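Local coordinates for protein cytochrome CH (Methylobacterium extorquens, PDB 1QN2) that carries a covalently bound heme c and, as a cytochrome c2-type protein, probably shuttles electrons between redox partners, at residues V25-K30 / D42-S47. Numbering follows the deposited sequence.
With HEC (heme c), chain D.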
loop_
_atom_site.group_PDB
_atom_site.type_symbol
_atom_site.label_atom_id
_atom_site.label_comp_id
_atom_site.label_asym_id
_atom_site.label_seq_id
_atom_site.Cartn_x
_atom_site.Cartn_y
_atom_site.Cartn_z
ATOM N N VAL A 25 7.008 -11.155 2.978
ATOM C CA VAL A 25 5.813 -11.731 2.313
ATOM C C VAL A 25 5.353 -10.706 1.243
ATOM O O VAL A 25 4.973 -11.075 0.146
ATOM C CB VAL A 25 4.663 -11.876 3.330
ATOM C CG1 VAL A 25 3.334 -12.035 2.597
ATOM C CG2 VAL A 25 4.917 -12.976 4.323
ATOM N N GLY A 26 5.422 -9.447 1.650
ATOM C CA GLY A 26 5.058 -8.317 0.817
ATOM C C GLY A 26 6.279 -7.485 0.477
ATOM O O GLY A 26 7.350 -7.632 1.078
ATOM N N PRO A 27 6.162 -6.591 -0.508
ATOM C CA PRO A 27 7.354 -5.816 -0.885
ATOM C C PRO A 27 7.642 -4.695 0.108
ATOM O O PRO A 27 6.785 -4.345 0.917
ATOM C CB PRO A 27 6.907 -5.183 -2.223
ATOM C CG PRO A 27 5.440 -4.921 -1.963
ATOM C CD PRO A 27 4.984 -6.216 -1.305
ATOM N N THR A 28 8.853 -4.144 0.012
ATOM C CA THR A 28 9.179 -3.016 0.926
ATOM C C THR A 28 8.337 -1.814 0.423
ATOM O O THR A 28 8.145 -1.730 -0.796
ATOM C CB THR A 28 10.666 -2.629 0.778
ATOM O OG1 THR A 28 10.896 -1.367 1.423
ATOM C CG2 THR A 28 11.036 -2.507 -0.691
ATOM N N LEU A 29 7.858 -0.981 1.331
ATOM C CA LEU A 29 7.039 0.172 0.956
ATOM C C LEU A 29 7.856 1.446 0.893
ATOM O O LEU A 29 7.318 2.557 0.817
ATOM C CB LEU A 29 5.882 0.332 1.955
ATOM C CG LEU A 29 4.918 -0.863 1.895
ATOM C CD1 LEU A 29 3.694 -0.663 2.752
ATOM C CD2 LEU A 29 4.567 -1.171 0.441
ATOM N N LYS A 30 9.181 1.313 0.910
ATOM C CA LYS A 30 9.994 2.537 0.846
ATOM C C LYS A 30 9.737 3.280 -0.456
ATOM O O LYS A 30 9.844 2.710 -1.542
ATOM C CB LYS A 30 11.471 2.204 1.000
ATOM C CG LYS A 30 12.419 3.401 0.943
ATOM C CD LYS A 30 13.858 2.921 1.087
ATOM C CE LYS A 30 14.866 4.015 0.785
ATOM N NZ LYS A 30 16.197 3.456 0.407
ATOM N N ASP A 42 12.800 -3.281 -5.137
ATOM C CA ASP A 42 13.997 -4.078 -5.372
ATOM C C ASP A 42 13.673 -5.439 -5.961
ATOM O O ASP A 42 13.990 -6.473 -5.362
ATOM C CB ASP A 42 14.766 -4.261 -4.050
ATOM C CG ASP A 42 15.093 -2.936 -3.391
ATOM O OD1 ASP A 42 15.526 -2.005 -4.104
ATOM O OD2 ASP A 42 14.917 -2.819 -2.159
ATOM N N GLY A 43 13.055 -5.475 -7.137
ATOM C CA GLY A 43 12.760 -6.753 -7.745
ATOM C C GLY A 43 11.799 -7.668 -7.020
ATOM O O GLY A 43 11.956 -8.895 -7.064
ATOM N N TYR A 44 10.792 -7.119 -6.340
ATOM C CA TYR A 44 9.854 -8.055 -5.652
ATOM C C TYR A 44 9.022 -8.746 -6.751
ATOM O O TYR A 44 8.827 -8.119 -7.791
ATOM C CB TYR A 44 8.928 -7.238 -4.750
ATOM C CG TYR A 44 7.828 -8.035 -4.099
ATOM C CD1 TYR A 44 8.047 -8.748 -2.925
ATOM C CD2 TYR A 44 6.578 -8.132 -4.703
ATOM C CE1 TYR A 44 7.048 -9.495 -2.348
ATOM C CE2 TYR A 44 5.577 -8.877 -4.133
ATOM C CZ TYR A 44 5.813 -9.562 -2.962
ATOM O OH TYR A 44 4.820 -10.317 -2.388
ATOM N N ALA A 45 8.578 -9.970 -6.528
ATOM C CA ALA A 45 7.792 -10.708 -7.519
ATOM C C ALA A 45 6.309 -10.366 -7.411
ATOM O O ALA A 45 5.574 -11.056 -6.713
ATOM C CB ALA A 45 7.992 -12.209 -7.312
ATOM N N PHE A 46 5.881 -9.311 -8.094
ATOM C CA PHE A 46 4.485 -8.896 -8.056
ATOM C C PHE A 46 3.605 -9.802 -8.921
ATOM O O PHE A 46 4.054 -10.472 -9.844
ATOM C CB PHE A 46 4.359 -7.452 -8.571
ATOM C CG PHE A 46 4.983 -6.432 -7.656
ATOM C CD1 PHE A 46 4.311 -5.999 -6.527
ATOM C CD2 PHE A 46 6.218 -5.887 -7.961
ATOM C CE1 PHE A 46 4.861 -5.035 -5.699
ATOM C CE2 PHE A 46 6.788 -4.922 -7.141
ATOM C CZ PHE A 46 6.105 -4.503 -6.011
ATOM N N SER A 47 2.319 -9.803 -8.599
ATOM C CA SER A 47 1.357 -10.619 -9.374
ATOM C C SER A 47 1.230 -10.006 -10.777
ATOM O O SER A 47 1.593 -8.845 -10.983
ATOM C CB SER A 47 -0.028 -10.475 -8.675
ATOM O OG SER A 47 -0.498 -9.148 -8.889
HETATM FE FE HEC D . 0.277 -4.880 1.154
HETATM C CHA HEC D . 1.329 -4.783 -2.109
HETATM C CHB HEC D . 0.247 -1.437 1.245
HETATM C CHC HEC D . -1.424 -4.970 4.161
HETATM C CHD HEC D . 0.818 -8.200 1.305
HETATM N NA HEC D . 0.741 -3.362 -0.193
HETATM C C1A HEC D . 1.125 -3.550 -1.504
HETATM C C2A HEC D . 1.247 -2.306 -2.054
HETATM C C3A HEC D . 0.947 -1.364 -1.120
HETATM C C4A HEC D . 0.627 -2.024 0.047
HETATM C CMA HEC D . 1.005 0.119 -1.466
HETATM C CAA HEC D . 1.660 -1.993 -3.472
HETATM C CBA HEC D . 3.175 -1.788 -3.511
HETATM C CGA HEC D . 3.768 -1.679 -4.910
HETATM O O1A HEC D . 3.064 -1.404 -5.914
HETATM O O2A HEC D . 5.006 -1.450 -4.992
HETATM N NB HEC D . -0.420 -3.460 2.504
HETATM C C1B HEC D . -0.278 -2.108 2.332
HETATM C C2B HEC D . -0.641 -1.523 3.523
HETATM C C3B HEC D . -1.212 -2.486 4.323
HETATM C C4B HEC D . -1.006 -3.716 3.708
HETATM C CMB HEC D . -0.680 -0.057 3.923
HETATM C CAB HEC D . -1.876 -2.218 5.523
HETATM C CBB HEC D . -3.105 -1.551 5.540
HETATM N NC HEC D . -0.257 -6.355 2.498
HETATM C C1C HEC D . -0.887 -6.167 3.697
HETATM C C2C HEC D . -0.866 -7.388 4.333
HETATM C C3C HEC D . -0.209 -8.303 3.550
HETATM C C4C HEC D . 0.145 -7.653 2.386
HETATM C CMC HEC D . -1.356 -7.868 5.688
HETATM C CAC HEC D . 0.028 -9.642 3.875
HETATM C CBC HEC D . -0.973 -10.522 4.297
HETATM N ND HEC D . 0.984 -6.268 -0.199
HETATM C C1D HEC D . 1.060 -7.590 0.093
HETATM C C2D HEC D . 1.443 -8.220 -1.074
HETATM C C3D HEC D . 1.607 -7.264 -2.022
HETATM C C4D HEC D . 1.302 -6.030 -1.503
HETATM C CMD HEC D . 1.698 -9.678 -1.408
HETATM C CAD HEC D . 1.975 -7.504 -3.474
HETATM C CBD HEC D . 0.589 -7.517 -4.148
HETATM C CGD HEC D . 0.625 -8.057 -5.574
HETATM O O1D HEC D . -0.490 -8.227 -6.140
HETATM O O2D HEC D . 1.692 -8.240 -6.199
#
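The Y44 ring takes P27 over one face in a CH-pi contact, P27 CB lying 3.9 Å from the ring centroid. Proline suits this place because its ring offers a rigid apolar surface, and its CB comes closest to Y44 CG, at 3.5 Å. At the edge of the same ring, near its plane, sits V25 O. Y44 CD2 sits over the middle of one F46 face, 3.5 Å from its plane, while a propionate oxygen of the heme, O2D, lies in plane at the F46 edge. P27 and F46 cross at about a right angle, P27 CG reaching F46 CE1; a flat apolar ring suits F46, since it can take Y44 CD2 on its face and P27 CG beside it. Y44 CG lies anti to the backbone N (chi1 174°), which sets the ring out toward P27. At its far end OH donates a short 2.6 Å bond to V25 O, approaching the carbonyl at a bent 142°. Both segments belong to the long loop region between helices 4-10 and 48-53, which helps to wall the heme crevice, as in class I cytochromes c. The pyrrolidine ring of P27 packs on heme as well as tyrosine, its CD 3.6 Å from heme C3D, while the backbone O accepts from H18 ND1. An alanine in place of Y44 would probably leave V25 O without its hydroxyl partner and open a gap beside P27 and F46. Small and polar, S47 fits the N-cap before helix 48-53: its OG caps L50 N and bonds heme O1D at 2.9 Å, while S47 N donates almost straight (170°) to O2D.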